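Local coordinates for phosphoribosylaminoimidazole-succinocarboxamide synthase (Ehrlichia chaffeensis str. Arkansas, PDB 3KRE), which catalyses the ATP-dependent joining of L-aspartate to carboxyaminoimidazole ribonucleotide, forming SAICAR in de novo purine biosynthesis, at residues K88-S93 against Q100-I105; N116-N121 against T132-P137; L194-L199 against T222-D227. All blocks are in the same frame, centred on the assembly; numbering follows the deposited sequence.

Interaction 1 (K88-S93 against Q100-I105); sequences KTHFIS and QLVKKI
Two backbone amides converge on Leu101 O, Ile92 N at 2.8 Å and Ser93 N at 3.1 Å, and this double grip is the signature of a classic beta bulge. It sits in the antiparallel hairpin of strands 91-94 and 99-107, where the extra residue shifts the register by one between the Phe91-Val102 and Ser93-Leu101 pairs. Both donors lie somewhat out of the plane of the Leu101 carbonyl. Leu101 N answers by giving its hydrogen to Ser93 O at 2.7 Å, while further along Lys103 N donates to His90 O.

His90 and Val102 run side by side, and Val102 CG1 rests over the centre of one imidazole face, 3.8 Å from the centroid, in a CH-pi contact. The His90 torsion (chi1 70°) tucks CG between backbone N and carbonyl carbon, which lays the ring along the valine. At the ring's edge a water in its plane joins ND1 to Lys103 O, helping to fix the rotation of the imidazole. Ile92 reaches across the pairing: its CG2 meets Leu101 CD2, and its CD1 lies against the Val102-Lys103 peptide. Just before the strand, Thr89 OG1 accepts from Phe91 N in an ST turn.

Helix 67-84 packs against Phe91 and Gln100, whose NE2 is bonded to Asn72. The amide plane of Gln100 stands 84° from the phenyl plane, and its OE1 comes to the edge of the Phe91 ring, 3.2 Å from CD1.

Interaction 2 (N116-N121 against T132-P137); sequences NLAAGN and TPFKSP. With EDO (1,2-ethanediol), chain L.
Phe134 lies across the backbone of residues 116-118, at a short antiparallel beta pairing centred on Leu117 and Pro133 where strand 133-143 begins. From CB outward its atoms trace the opposite chain. CB and CG both stand 3.8 Å from Asn116 O; CD2 comes closer to the same oxygen; CE2 reaches Leu117 C at 3.5 Å; and CZ ends beside Ala118 N and CA, with Ala118 CB 3.9 Å away. With CG beside its own backbone N (chi1 -56°), the ring is carried back over the partner chain, which it meets obliquely. Phe122, from helix 120-126, packs edge-to-face with this ring.

Two backbone hydrogen bonds flank the Leu117-Pro133 pair. Phe134 N donates to Asn116 O, the oxygen that its own ring passes, and Ala118 N donates to Thr132 O at 2.8 Å. Leu117 CA also approaches Thr132 O in a CA-H...O contact. Leu117 CD2 lies against the proline ring of Pro133, while Asn116 OD1 touches CB and CG of Pro137. The amide of Asn116 is directed mainly elsewhere, its ND2 bonding to Asn180 of helix 166-189 and to Leu194 O.

At the surface, where the chain turns through Ser136, a 1,2-ethanediol, probably from the crystallisation liquor, donates from both of its hydroxyls to one acceptor, Pro137 O, with its O2 at 2.8 Å.

Interaction 3 (L194-L199 against T222-D227); sequences LVDFKL and TCRLWD. With EDO (1,2-ethanediol), chain G.
Val195 CG2 stands over the centre of the Trp226 indole, 3.4 Å from the centroid of the five-membered ring, a CH-pi contact within a buried antiparallel pairing of strands 192-204 and 223-227. Residues 194-199 (LVDFKL) belong to a SAICAR synthetase signature and probably lie near the active site. Other apolar contacts gather on the opposite side of the sheet from Asp196 and Arg224: Leu194 CD1 touches Leu225 CD2 and Cys223 CB, and Cys223 SG lies against Phe197 CB.

The backbone bonds run from Val195 N to Arg224 O, Arg224 N to Asp196 O, and Lys198 N to Thr222 O. Beyond the last, a water donates to Lys198 O and bonds Thr222 OG1, which also accepts from Ser219 N.

Across the two strands the charged contact is Arg224 with Asp196. Arg224 NH1 meets Asp196 OD2 at 2.8 Å on the syn side, with the oxygen near the guanidinium plane and the two planar groups 83° apart; the bond of NH1 to OD1 is long and weak. Asp196 CG sits between backbone N and carbonyl carbon (chi1 62°), which turns the carboxylate toward the arginine. Asp237 pairs with Arg224 NE, and two carboxylates should restrict the guanidinium's rotation.

In the fold
From the N terminus the chain closes three loops in series, none nested and none crossing. Interaction 1 closes the shortest, the hairpin of strands 91-94 and 99-107. After strand 110-115, interaction 2 brings the chain back together around helix 120-126 and leads into strand 133-143. Interaction 3 comes last, joining 194-199 to 222-227 after an excursion through strand 213-214. All three reach one large antiparallel sheet, in which strands 99-107 and 192-204 are neighbours. Interactions 1 and 2 lie on opposite sides of the chain's centre, their centres about 30 Å apart. Interactions 2 and 3 touch directly: Asn116 N meets Val195 O, and Ala119 packs on Arg224.

Interaction 1 (K88-S93 against Q100-I105)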
ATOM      1  N   LYS A  88      -8.253  -9.709   7.102  1.00  5.08           N
ATOM      2  CA  LYS A  88      -8.472  -8.823   8.243  1.00  5.72           C
ATOM      3  C   LYS A  88      -7.782  -7.498   7.952  1.00  4.83           C
ATOM      4  O   LYS A  88      -6.601  -7.489   7.570  1.00  4.28           O
ATOM      5  CB  LYS A  88      -7.911  -9.458   9.521  1.00  6.31           C
ATOM      6  CG  LYS A  88      -8.535 -10.801   9.840  1.00  8.80           C
ATOM      7  CD  LYS A  88      -8.029 -11.471  11.123  1.00 12.36           C
ATOM      8  CE  LYS A  88      -8.648 -12.878  11.229  1.00 13.90           C
ATOM      9  NZ  LYS A  88      -8.226 -13.566  12.493  1.00 13.92           N
ATOM     10  N   THR A  89      -8.494  -6.390   8.166  1.00  4.07           N
ATOM     11  CA  THR A  89      -7.940  -5.068   7.834  1.00  3.79           C
ATOM     12  C   THR A  89      -8.302  -4.070   8.918  1.00  4.34           C
ATOM     13  O   THR A  89      -9.174  -4.345   9.757  1.00  3.29           O
ATOM     14  CB  THR A  89      -8.486  -4.504   6.525  1.00  4.76           C
ATOM     15  OG1 THR A  89      -9.815  -4.017   6.739  1.00  3.76           O
ATOM     16  CG2 THR A  89      -8.505  -5.545   5.413  1.00  3.35           C
ATOM     17  N   HIS A  90      -7.673  -2.898   8.866  1.00  4.46           N
ATOM     18  CA  HIS A  90      -8.027  -1.838   9.798  1.00  4.54           C
ATOM     19  C   HIS A  90      -9.269  -1.034   9.374  1.00  4.97           C
ATOM     20  O   HIS A  90      -9.747  -0.161  10.097  1.00  5.66           O
ATOM     21  CB  HIS A  90      -6.843  -0.912  10.034  1.00  4.63           C
ATOM     22  CG  HIS A  90      -6.478  -0.051   8.868  1.00  5.22           C
ATOM     23  ND1 HIS A  90      -5.621   1.024   8.997  1.00  7.51           N
ATOM     24  CD2 HIS A  90      -6.892  -0.055   7.589  1.00  4.77           C
ATOM     25  CE1 HIS A  90      -5.475   1.604   7.822  1.00  8.20           C
ATOM     26  NE2 HIS A  90      -6.245   0.983   6.948  1.00  6.61           N
ATOM     27  N   PHE A  91      -9.842  -1.366   8.229  1.00  4.73           N
ATOM     28  CA  PHE A  91     -10.878  -0.495   7.673  1.00  5.20           C
ATOM     29  C   PHE A  91     -12.215  -0.653   8.406  1.00  4.92           C
ATOM     30  O   PHE A  91     -12.715  -1.788   8.609  1.00  5.47           O
ATOM     31  CB  PHE A  91     -11.046  -0.773   6.186  1.00  5.17           C
ATOM     32  CG  PHE A  91     -12.178  -0.005   5.567  1.00  4.91           C
ATOM     33  CD1 PHE A  91     -11.999   1.301   5.157  1.00  5.38           C
ATOM     34  CD2 PHE A  91     -13.420  -0.607   5.385  1.00  8.04           C
ATOM     35  CE1 PHE A  91     -13.064   2.014   4.606  1.00  5.99           C
ATOM     36  CE2 PHE A  91     -14.502   0.097   4.812  1.00  7.93           C
ATOM     37  CZ  PHE A  91     -14.309   1.407   4.417  1.00  8.14           C
ATOM     38  N   ILE A  92     -12.786   0.472   8.839  1.00  4.03           N
ATOM     39  CA  ILE A  92     -14.135   0.467   9.431  1.00  4.18           C
ATOM     40  C   ILE A  92     -15.191   1.068   8.511  1.00  4.69           C
ATOM     41  O   ILE A  92     -16.210   0.418   8.222  1.00  4.68           O
ATOM     42  CB  ILE A  92     -14.174   1.158  10.807  1.00  5.30           C
ATOM     43  CG1 ILE A  92     -13.219   0.444  11.767  1.00  4.21           C
ATOM     44  CG2 ILE A  92     -15.635   1.184  11.354  1.00  4.09           C
ATOM     45  CD1 ILE A  92     -12.986   1.194  13.108  1.00  5.59           C
ATOM     46  N   SER A  93     -14.995   2.308   8.072  1.00  4.77           N
ATOM     47  CA  SER A  93     -15.989   2.959   7.245  0.50  5.74           C
ATOM     48  C   SER A  93     -15.384   4.109   6.454  1.00  6.20           C
ATOM     49  O   SER A  93     -14.432   4.741   6.902  1.00  6.80           O
ATOM     50  CB  SER A  93     -17.139   3.457   8.129  0.50  6.25           C
ATOM     51  OG  SER A  93     -18.165   3.991   7.329  0.50  7.72           O
ATOM     52  N   GLN A 100     -11.252   8.097   6.050  1.00  5.22           N
ATOM     53  CA  GLN A 100     -11.911   6.855   6.427  1.00  6.21           C
ATOM     54  C   GLN A 100     -11.638   6.605   7.893  1.00  5.88           C
ATOM     55  O   GLN A 100     -10.616   7.038   8.424  1.00  6.40           O
ATOM     56  CB  GLN A 100     -11.479   5.678   5.532  1.00  6.93           C
ATOM     57  CG  GLN A 100     -10.066   5.541   5.243  1.00 10.29           C
ATOM     58  CD  GLN A 100      -9.798   4.523   4.159  1.00  9.36           C
ATOM     59  OE1 GLN A 100      -9.664   3.346   4.447  1.00 10.59           O
ATOM     60  NE2 GLN A 100      -9.649   4.991   2.901  1.00  8.39           N
ATOM     61  N   LEU A 101     -12.580   5.939   8.532  1.00  5.02           N
ATOM     62  CA  LEU A 101     -12.492   5.517   9.912  1.00  3.97           C
ATOM     63  C   LEU A 101     -11.813   4.158   9.928  1.00  3.80           C
ATOM     64  O   LEU A 101     -12.234   3.224   9.224  1.00  4.55           O
ATOM     65  CB  LEU A 101     -13.878   5.391  10.525  1.00  3.70           C
ATOM     66  CG  LEU A 101     -13.928   5.252  12.056  1.00  3.54           C
ATOM     67  CD1 LEU A 101     -13.374   6.541  12.735  1.00  5.45           C
ATOM     68  CD2 LEU A 101     -15.347   4.941  12.536  1.00  3.10           C
ATOM     69  N   VAL A 102     -10.783   4.039  10.752  1.00  2.42           N
ATOM     70  CA  VAL A 102     -10.044   2.797  10.862  1.00  3.23           C
ATOM     71  C   VAL A 102      -9.724   2.464  12.325  1.00  3.93           C
ATOM     72  O   VAL A 102      -9.726   3.348  13.229  1.00  4.62           O
ATOM     73  CB  VAL A 102      -8.719   2.848  10.065  1.00  4.23           C
ATOM     74  CG1 VAL A 102      -8.946   3.156   8.577  1.00  3.57           C
ATOM     75  CG2 VAL A 102      -7.770   3.894  10.697  1.00  3.95           C
ATOM     76  N   LYS A 103      -9.432   1.183  12.542  1.00  4.80           N
ATOM     77  CA  LYS A 103      -9.066   0.669  13.855  1.00  5.53           C
ATOM     78  C   LYS A 103      -7.751   1.311  14.282  1.00  5.81           C
ATOM     79  O   LYS A 103      -6.852   1.395  13.485  1.00  6.27           O
ATOM     80  CB  LYS A 103      -8.869  -0.851  13.807  1.00  5.75           C
ATOM     81  CG  LYS A 103     -10.136  -1.667  13.520  1.00  9.76           C
ATOM     82  CD  LYS A 103      -9.878  -3.205  13.589  1.00 14.11           C
ATOM     83  CE  LYS A 103     -10.705  -3.933  14.683  1.00 17.53           C
ATOM     84  NZ  LYS A 103     -10.862  -3.140  15.911  1.00 19.72           N
ATOM     85  N   LYS A 104      -7.626   1.669  15.540  1.00  6.21           N
ATOM     86  CA  LYS A 104      -6.364   2.086  16.075  1.00  7.33           C
ATOM     87  C   LYS A 104      -5.582   0.807  16.396  1.00  7.65           C
ATOM     88  O   LYS A 104      -5.939   0.047  17.300  1.00  7.70           O
ATOM     89  CB  LYS A 104      -6.540   2.978  17.295  1.00  8.05           C
ATOM     90  CG  LYS A 104      -5.231   3.628  17.773  1.00 10.37           C
ATOM     91  CD  LYS A 104      -5.445   4.559  18.957  1.00 13.81           C
ATOM     92  CE  LYS A 104      -4.204   5.466  19.168  1.00 17.96           C
ATOM     93  NZ  LYS A 104      -4.385   6.428  20.333  1.00 17.62           N
ATOM     94  N   ILE A 105      -4.482   0.614  15.693  1.00  6.91           N
ATOM     95  CA  ILE A 105      -3.612  -0.543  15.885  1.00  9.01           C
ATOM     96  C   ILE A 105      -2.128  -0.125  15.953  1.00  9.36           C
ATOM     97  O   ILE A 105      -1.773   0.986  15.559  1.00  9.11           O
ATOM     98  CB  ILE A 105      -3.816  -1.594  14.761  1.00  9.04           C
ATOM     99  CG1 ILE A 105      -3.541  -1.003  13.381  1.00  9.87           C
ATOM    100  CG2 ILE A 105      -5.230  -2.187  14.798  1.00  8.25           C
ATOM    101  CD1 ILE A 105      -3.577  -2.082  12.273  1.00 13.23           C
TER
HETATM  102  O   HOH W   1      -4.704   1.881  11.515  1.00 17.06           O

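Interaction 2 (N116-N121 against T132-P137)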
ATOM      1  N   ASN A 116       5.416  -8.898  -8.960  1.00  5.05           N
ATOM      2  CA  ASN A 116       5.013  -9.766 -10.049  1.00  5.84           C
ATOM      3  C   ASN A 116       5.878  -9.602 -11.290  1.00  6.00           C
ATOM      4  O   ASN A 116       6.161 -10.572 -11.974  1.00  6.90           O
ATOM      5  CB  ASN A 116       3.536  -9.563 -10.377  1.00  5.81           C
ATOM      6  CG  ASN A 116       2.643  -9.960  -9.221  1.00  5.82           C
ATOM      7  OD1 ASN A 116       2.784 -11.050  -8.692  1.00  6.74           O
ATOM      8  ND2 ASN A 116       1.750  -9.075  -8.816  1.00  5.11           N
ATOM      9  N   LEU A 117       6.234  -8.369 -11.597  1.00  6.52           N
ATOM     10  CA  LEU A 117       7.219  -8.045 -12.615  1.00  6.96           C
ATOM     11  C   LEU A 117       8.320  -7.212 -11.968  1.00  7.14           C
ATOM     12  O   LEU A 117       8.131  -6.609 -10.923  1.00  6.33           O
ATOM     13  CB  LEU A 117       6.594  -7.245 -13.747  1.00  7.73           C
ATOM     14  CG  LEU A 117       5.215  -7.624 -14.305  1.00  8.72           C
ATOM     15  CD1 LEU A 117       4.877  -6.597 -15.449  1.00 12.12           C
ATOM     16  CD2 LEU A 117       5.161  -9.054 -14.809  1.00 10.77           C
ATOM     17  N   ALA A 118       9.476  -7.178 -12.616  1.00  6.98           N
ATOM     18  CA  ALA A 118      10.577  -6.335 -12.182  1.00  7.37           C
ATOM     19  C   ALA A 118      10.254  -4.873 -12.427  1.00  8.61           C
ATOM     20  O   ALA A 118       9.803  -4.514 -13.510  1.00  9.62           O
ATOM     21  CB  ALA A 118      11.839  -6.665 -12.958  1.00  7.58           C
ATOM     22  N   ALA A 119      10.504  -4.039 -11.425  1.00  8.90           N
ATOM     23  CA  ALA A 119      10.342  -2.598 -11.583  1.00  9.45           C
ATOM     24  C   ALA A 119      11.165  -1.880 -10.532  1.00  9.70           C
ATOM     25  O   ALA A 119      11.754  -2.511  -9.644  1.00  8.59           O
ATOM     26  CB  ALA A 119       8.855  -2.210 -11.514  1.00  8.33           C
ATOM     27  N   GLY A 120      11.239  -0.556 -10.642  1.00  9.10           N
ATOM     28  CA  GLY A 120      11.837   0.261  -9.594  1.00  9.91           C
ATOM     29  C   GLY A 120      13.283  -0.090  -9.280  1.00 10.00           C
ATOM     30  O   GLY A 120      14.086  -0.323 -10.175  1.00 10.18           O
ATOM     31  N   ASN A 121      13.593  -0.143  -7.992  1.00 10.28           N
ATOM     32  CA  ASN A 121      14.947  -0.396  -7.519  1.00 10.81           C
ATOM     33  C   ASN A 121      15.350  -1.869  -7.691  1.00 10.24           C
ATOM     34  O   ASN A 121      16.535  -2.184  -7.730  1.00 10.44           O
ATOM     35  CB  ASN A 121      15.044   0.003  -6.051  1.00 12.28           C
ATOM     36  CG  ASN A 121      15.078   1.537  -5.853  1.00 15.74           C
ATOM     37  OD1 ASN A 121      15.406   2.280  -6.762  1.00 20.71           O
ATOM     38  ND2 ASN A 121      14.744   1.985  -4.653  1.00 20.49           N
ATOM     39  N   THR A 132      10.012  -7.307 -16.743  1.00 11.64           N
ATOM     40  CA  THR A 132      10.358  -8.705 -16.797  1.00 11.81           C
ATOM     41  C   THR A 132       9.468  -9.456 -15.807  1.00 12.14           C
ATOM     42  O   THR A 132       9.488  -9.142 -14.619  1.00 10.58           O
ATOM     43  CB  THR A 132      11.824  -8.941 -16.434  1.00 12.07           C
ATOM     44  OG1 THR A 132      12.661  -8.155 -17.301  1.00 12.91           O
ATOM     45  CG2 THR A 132      12.170 -10.427 -16.569  1.00 13.10           C
ATOM     46  N   PRO A 133       8.703 -10.444 -16.301  1.00 13.08           N
ATOM     47  CA  PRO A 133       7.841 -11.235 -15.431  1.00 13.55           C
ATOM     48  C   PRO A 133       8.609 -12.296 -14.654  1.00 13.15           C
ATOM     49  O   PRO A 133       9.592 -12.872 -15.145  1.00 13.19           O
ATOM     50  CB  PRO A 133       6.869 -11.894 -16.424  1.00 14.15           C
ATOM     51  CG  PRO A 133       7.704 -12.096 -17.647  1.00 14.45           C
ATOM     52  CD  PRO A 133       8.637 -10.912 -17.712  1.00 13.73           C
ATOM     53  N   PHE A 134       8.162 -12.541 -13.431  1.00 11.74           N
ATOM     54  CA  PHE A 134       8.740 -13.580 -12.620  1.00 12.31           C
ATOM     55  C   PHE A 134       7.893 -14.833 -12.747  1.00 13.05           C
ATOM     56  O   PHE A 134       6.674 -14.762 -13.003  1.00 12.58           O
ATOM     57  CB  PHE A 134       8.800 -13.145 -11.164  1.00 11.36           C
ATOM     58  CG  PHE A 134       9.542 -11.853 -10.946  1.00 10.82           C
ATOM     59  CD1 PHE A 134      10.804 -11.662 -11.496  1.00 10.79           C
ATOM     60  CD2 PHE A 134       9.005 -10.854 -10.147  1.00 10.37           C
ATOM     61  CE1 PHE A 134      11.503 -10.494 -11.283  1.00  8.96           C
ATOM     62  CE2 PHE A 134       9.701  -9.705  -9.929  1.00  9.82           C
ATOM     63  CZ  PHE A 134      10.946  -9.512 -10.507  1.00 10.35           C
ATOM     64  N   LYS A 135       8.536 -15.979 -12.534  1.00 13.60           N
ATOM     65  CA  LYS A 135       7.838 -17.239 -12.577  1.00 15.12           C
ATOM     66  C   LYS A 135       6.877 -17.363 -11.406  1.00 14.48           C
ATOM     67  O   LYS A 135       5.800 -17.963 -11.534  1.00 14.60           O
ATOM     68  CB  LYS A 135       8.821 -18.401 -12.535  1.00 15.95           C
ATOM     69  CG  LYS A 135       8.168 -19.726 -12.863  1.00 20.76           C
ATOM     70  CD  LYS A 135       9.145 -20.669 -13.564  1.00 24.71           C
ATOM     71  CE  LYS A 135       8.447 -21.869 -14.182  1.00 28.00           C
ATOM     72  NZ  LYS A 135       8.228 -22.971 -13.193  1.00 30.31           N
ATOM     73  N   SER A 136       7.280 -16.809 -10.267  1.00 13.12           N
ATOM     74  CA  SER A 136       6.400 -16.737  -9.107  1.00 12.23           C
ATOM     75  C   SER A 136       6.650 -15.413  -8.385  1.00 10.90           C
ATOM     76  O   SER A 136       7.727 -14.854  -8.479  1.00 10.51           O
ATOM     77  CB  SER A 136       6.616 -17.922  -8.181  1.00 12.71           C
ATOM     78  OG  SER A 136       7.944 -18.013  -7.691  1.00 13.61           O
ATOM     79  N   PRO A 137       5.640 -14.891  -7.677  1.00 10.15           N
ATOM     80  CA  PRO A 137       5.872 -13.564  -7.042  1.00  9.18           C
ATOM     81  C   PRO A 137       7.023 -13.555  -6.041  1.00  8.03           C
ATOM     82  O   PRO A 137       7.258 -14.549  -5.322  1.00  8.24           O
ATOM     83  CB  PRO A 137       4.560 -13.267  -6.299  1.00 10.04           C
ATOM     84  CG  PRO A 137       3.550 -14.205  -6.854  1.00 10.68           C
ATOM     85  CD  PRO A 137       4.275 -15.388  -7.468  1.00 10.35           C
TER
HETATM   86  C1  EDO L 308       6.873 -17.971  -4.070  1.00 24.11           C
HETATM   87  O1  EDO L 308       6.113 -17.217  -5.039  1.00 23.85           O
HETATM   88  C2  EDO L 308       8.313 -18.133  -4.568  1.00 24.61           C
HETATM   89  O2  EDO L 308       8.818 -16.895  -5.141  1.00 23.17           O

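Interaction 3 (L194-L199 against T222-D227)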
ATOM      1  N   LEU A 194      -1.175  -5.598 -12.069  1.00  6.35           N
ATOM      2  CA  LEU A 194      -0.567  -5.278 -10.789  1.00  5.81           C
ATOM      3  C   LEU A 194       0.880  -5.711 -10.840  1.00  5.11           C
ATOM      4  O   LEU A 194       1.181  -6.904 -10.785  1.00  3.73           O
ATOM      5  CB  LEU A 194      -1.259  -6.029  -9.657  1.00  5.07           C
ATOM      6  CG  LEU A 194      -0.774  -5.794  -8.240  1.00  5.28           C
ATOM      7  CD1 LEU A 194      -0.860  -4.303  -7.858  1.00  3.28           C
ATOM      8  CD2 LEU A 194      -1.614  -6.655  -7.248  1.00  5.86           C
ATOM      9  N   VAL A 195       1.760  -4.738 -11.017  1.00  5.02           N
ATOM     10  CA  VAL A 195       3.181  -4.993 -11.226  1.00  4.92           C
ATOM     11  C   VAL A 195       3.857  -5.387  -9.904  1.00  4.77           C
ATOM     12  O   VAL A 195       4.549  -6.391  -9.796  1.00  4.78           O
ATOM     13  CB  VAL A 195       3.822  -3.739 -11.885  1.00  4.79           C
ATOM     14  CG1 VAL A 195       5.361  -3.801 -11.880  1.00  4.03           C
ATOM     15  CG2 VAL A 195       3.247  -3.524 -13.311  1.00  5.67           C
ATOM     16  N   ASP A 196       3.643  -4.565  -8.885  1.00  5.01           N
ATOM     17  CA  ASP A 196       4.137  -4.825  -7.564  1.00  5.26           C
ATOM     18  C   ASP A 196       3.328  -3.957  -6.613  1.00  5.54           C
ATOM     19  O   ASP A 196       2.556  -3.122  -7.068  1.00  6.01           O
ATOM     20  CB  ASP A 196       5.651  -4.567  -7.423  1.00  5.07           C
ATOM     21  CG  ASP A 196       6.082  -3.098  -7.671  1.00  6.10           C
ATOM     22  OD1 ASP A 196       5.401  -2.161  -7.247  1.00  6.25           O
ATOM     23  OD2 ASP A 196       7.166  -2.874  -8.264  1.00  6.58           O
ATOM     24  N   PHE A 197       3.489  -4.187  -5.319  1.00  5.51           N
ATOM     25  CA  PHE A 197       2.836  -3.361  -4.312  1.00  4.81           C
ATOM     26  C   PHE A 197       3.442  -3.567  -2.939  1.00  5.18           C
ATOM     27  O   PHE A 197       4.196  -4.506  -2.746  1.00  6.38           O
ATOM     28  CB  PHE A 197       1.318  -3.608  -4.283  1.00  5.23           C
ATOM     29  CG  PHE A 197       0.926  -4.995  -3.876  1.00  4.55           C
ATOM     30  CD1 PHE A 197       0.400  -5.236  -2.622  1.00  6.39           C
ATOM     31  CD2 PHE A 197       1.039  -6.041  -4.742  1.00  6.35           C
ATOM     32  CE1 PHE A 197       0.005  -6.510  -2.249  1.00  6.73           C
ATOM     33  CE2 PHE A 197       0.629  -7.338  -4.379  1.00  4.58           C
ATOM     34  CZ  PHE A 197       0.124  -7.562  -3.128  1.00  7.82           C
ATOM     35  N   LYS A 198       3.171  -2.621  -2.025  1.00  4.83           N
ATOM     36  CA  LYS A 198       3.704  -2.612  -0.680  1.00  5.47           C
ATOM     37  C   LYS A 198       2.537  -2.684   0.290  1.00  6.28           C
ATOM     38  O   LYS A 198       1.530  -1.968   0.138  1.00  7.25           O
ATOM     39  CB  LYS A 198       4.522  -1.330  -0.429  1.00  6.18           C
ATOM     40  CG  LYS A 198       5.148  -1.175   0.970  1.00 10.93           C
ATOM     41  CD  LYS A 198       4.218  -0.582   2.026  1.00 16.63           C
ATOM     42  CE  LYS A 198       4.109   0.976   2.002  1.00 18.93           C
ATOM     43  NZ  LYS A 198       2.759   1.318   2.548  1.00 22.68           N
ATOM     44  N   LEU A 199       2.688  -3.529   1.308  1.00  5.45           N
ATOM     45  CA  LEU A 199       1.729  -3.693   2.384  1.00  5.90           C
ATOM     46  C   LEU A 199       2.372  -3.382   3.729  1.00  6.42           C
ATOM     47  O   LEU A 199       3.578  -3.581   3.911  1.00  6.68           O
ATOM     48  CB  LEU A 199       1.244  -5.146   2.456  1.00  6.43           C
ATOM     49  CG  LEU A 199       0.560  -5.687   1.214  1.00  6.48           C
ATOM     50  CD1 LEU A 199       0.166  -7.168   1.464  1.00  5.82           C
ATOM     51  CD2 LEU A 199      -0.677  -4.801   0.837  1.00  7.33           C
ATOM     52  N   THR A 222       0.956   3.089  -3.553  1.00  6.41           N
ATOM     53  CA  THR A 222       1.584   1.890  -2.966  1.00  6.73           C
ATOM     54  C   THR A 222       1.580   0.654  -3.902  1.00  6.45           C
ATOM     55  O   THR A 222       2.081  -0.387  -3.505  1.00  6.73           O
ATOM     56  CB  THR A 222       0.896   1.508  -1.617  1.00  6.57           C
ATOM     57  OG1 THR A 222      -0.465   1.138  -1.869  1.00  6.64           O
ATOM     58  CG2 THR A 222       1.000   2.699  -0.568  1.00  6.28           C
ATOM     59  N   CYS A 223       1.006   0.775  -5.105  1.00  6.42           N
ATOM     60  CA  CYS A 223       0.947  -0.305  -6.099  1.00  7.47           C
ATOM     61  C   CYS A 223       1.439   0.240  -7.426  1.00  7.30           C
ATOM     62  O   CYS A 223       1.017   1.328  -7.845  1.00  8.97           O
ATOM     63  CB  CYS A 223      -0.486  -0.809  -6.334  1.00  7.20           C
ATOM     64  SG  CYS A 223      -1.386  -1.294  -4.880  1.00  7.13           S
ATOM     65  N   ARG A 224       2.307  -0.502  -8.103  1.00  6.58           N
ATOM     66  CA  ARG A 224       2.609  -0.176  -9.501  1.00  6.79           C
ATOM     67  C   ARG A 224       1.535  -0.843 -10.341  1.00  6.79           C
ATOM     68  O   ARG A 224       1.236  -2.049 -10.162  1.00  5.97           O
ATOM     69  CB  ARG A 224       3.974  -0.661  -9.946  1.00  6.16           C
ATOM     70  CG  ARG A 224       5.099   0.194  -9.437  1.00  6.56           C
ATOM     71  CD  ARG A 224       6.426  -0.155 -10.092  1.00  4.43           C
ATOM     72  NE  ARG A 224       7.396   0.823  -9.693  1.00  6.64           N
ATOM     73  CZ  ARG A 224       8.198   0.769  -8.637  1.00  7.68           C
ATOM     74  NH1 ARG A 224       8.235  -0.290  -7.838  1.00  6.68           N
ATOM     75  NH2 ARG A 224       8.967   1.823  -8.359  1.00 10.06           N
ATOM     76  N   LEU A 225       0.951  -0.043 -11.235  1.00  6.08           N
ATOM     77  CA  LEU A 225      -0.288  -0.420 -11.962  1.00  5.68           C
ATOM     78  C   LEU A 225      -0.101  -0.010 -13.394  1.00  5.95           C
ATOM     79  O   LEU A 225       0.033   1.169 -13.673  1.00  5.05           O
ATOM     80  CB  LEU A 225      -1.493   0.325 -11.381  1.00  6.29           C
ATOM     81  CG  LEU A 225      -1.847  -0.004  -9.941  1.00  3.95           C
ATOM     82  CD1 LEU A 225      -2.939   0.971  -9.349  1.00  6.65           C
ATOM     83  CD2 LEU A 225      -2.246  -1.492  -9.700  1.00  3.21           C
ATOM     84  N   TRP A 226      -0.069  -0.973 -14.308  1.00  4.98           N
ATOM     85  CA  TRP A 226       0.132  -0.643 -15.720  1.00  5.96           C
ATOM     86  C   TRP A 226      -1.085  -1.061 -16.523  1.00  7.46           C
ATOM     87  O   TRP A 226      -1.602  -2.139 -16.339  1.00  7.13           O
ATOM     88  CB  TRP A 226       1.337  -1.373 -16.321  1.00  5.98           C
ATOM     89  CG  TRP A 226       2.671  -1.040 -15.714  1.00  6.03           C
ATOM     90  CD1 TRP A 226       2.930  -0.120 -14.746  1.00  6.57           C
ATOM     91  CD2 TRP A 226       3.922  -1.632 -16.048  1.00  6.64           C
ATOM     92  NE1 TRP A 226       4.259  -0.099 -14.446  1.00  6.80           N
ATOM     93  CE2 TRP A 226       4.899  -1.029 -15.226  1.00  7.31           C
ATOM     94  CE3 TRP A 226       4.316  -2.635 -16.947  1.00  9.86           C
ATOM     95  CZ2 TRP A 226       6.244  -1.390 -15.271  1.00 10.51           C
ATOM     96  CZ3 TRP A 226       5.669  -2.981 -17.006  1.00 11.54           C
ATOM     97  CH2 TRP A 226       6.612  -2.366 -16.160  1.00 10.32           C
ATOM     98  N   ASP A 227      -1.517  -0.212 -17.439  1.00  9.45           N
ATOM     99  CA  ASP A 227      -2.543  -0.561 -18.374  1.00 11.53           C
ATOM    100  C   ASP A 227      -2.040  -1.746 -19.212  1.00 13.07           C
ATOM    101  O   ASP A 227      -0.909  -1.753 -19.724  1.00 14.02           O
ATOM    102  CB  ASP A 227      -2.869   0.644 -19.261  1.00 12.90           C
ATOM    103  CG  ASP A 227      -3.932   0.312 -20.282  1.00 13.93           C
ATOM    104  OD1 ASP A 227      -5.060   0.120 -19.835  1.00 14.27           O
ATOM    105  OD2 ASP A 227      -3.601   0.170 -21.476  1.00 16.28           O
TER
HETATM  106  C1  EDO G 303       5.514  -0.699  -4.355  1.00 26.95           C
HETATM  107  O1  EDO G 303       5.768  -0.347  -5.698  1.00 27.94           O
HETATM  108  C2  EDO G 303       6.713  -0.244  -3.544  1.00 29.53           C
HETATM  109  O2  EDO G 303       7.752  -1.167  -3.822  1.00 29.36           O
HETATM  110  O   HOH W   2      -0.526  -1.472  -1.549  1.00 23.94           O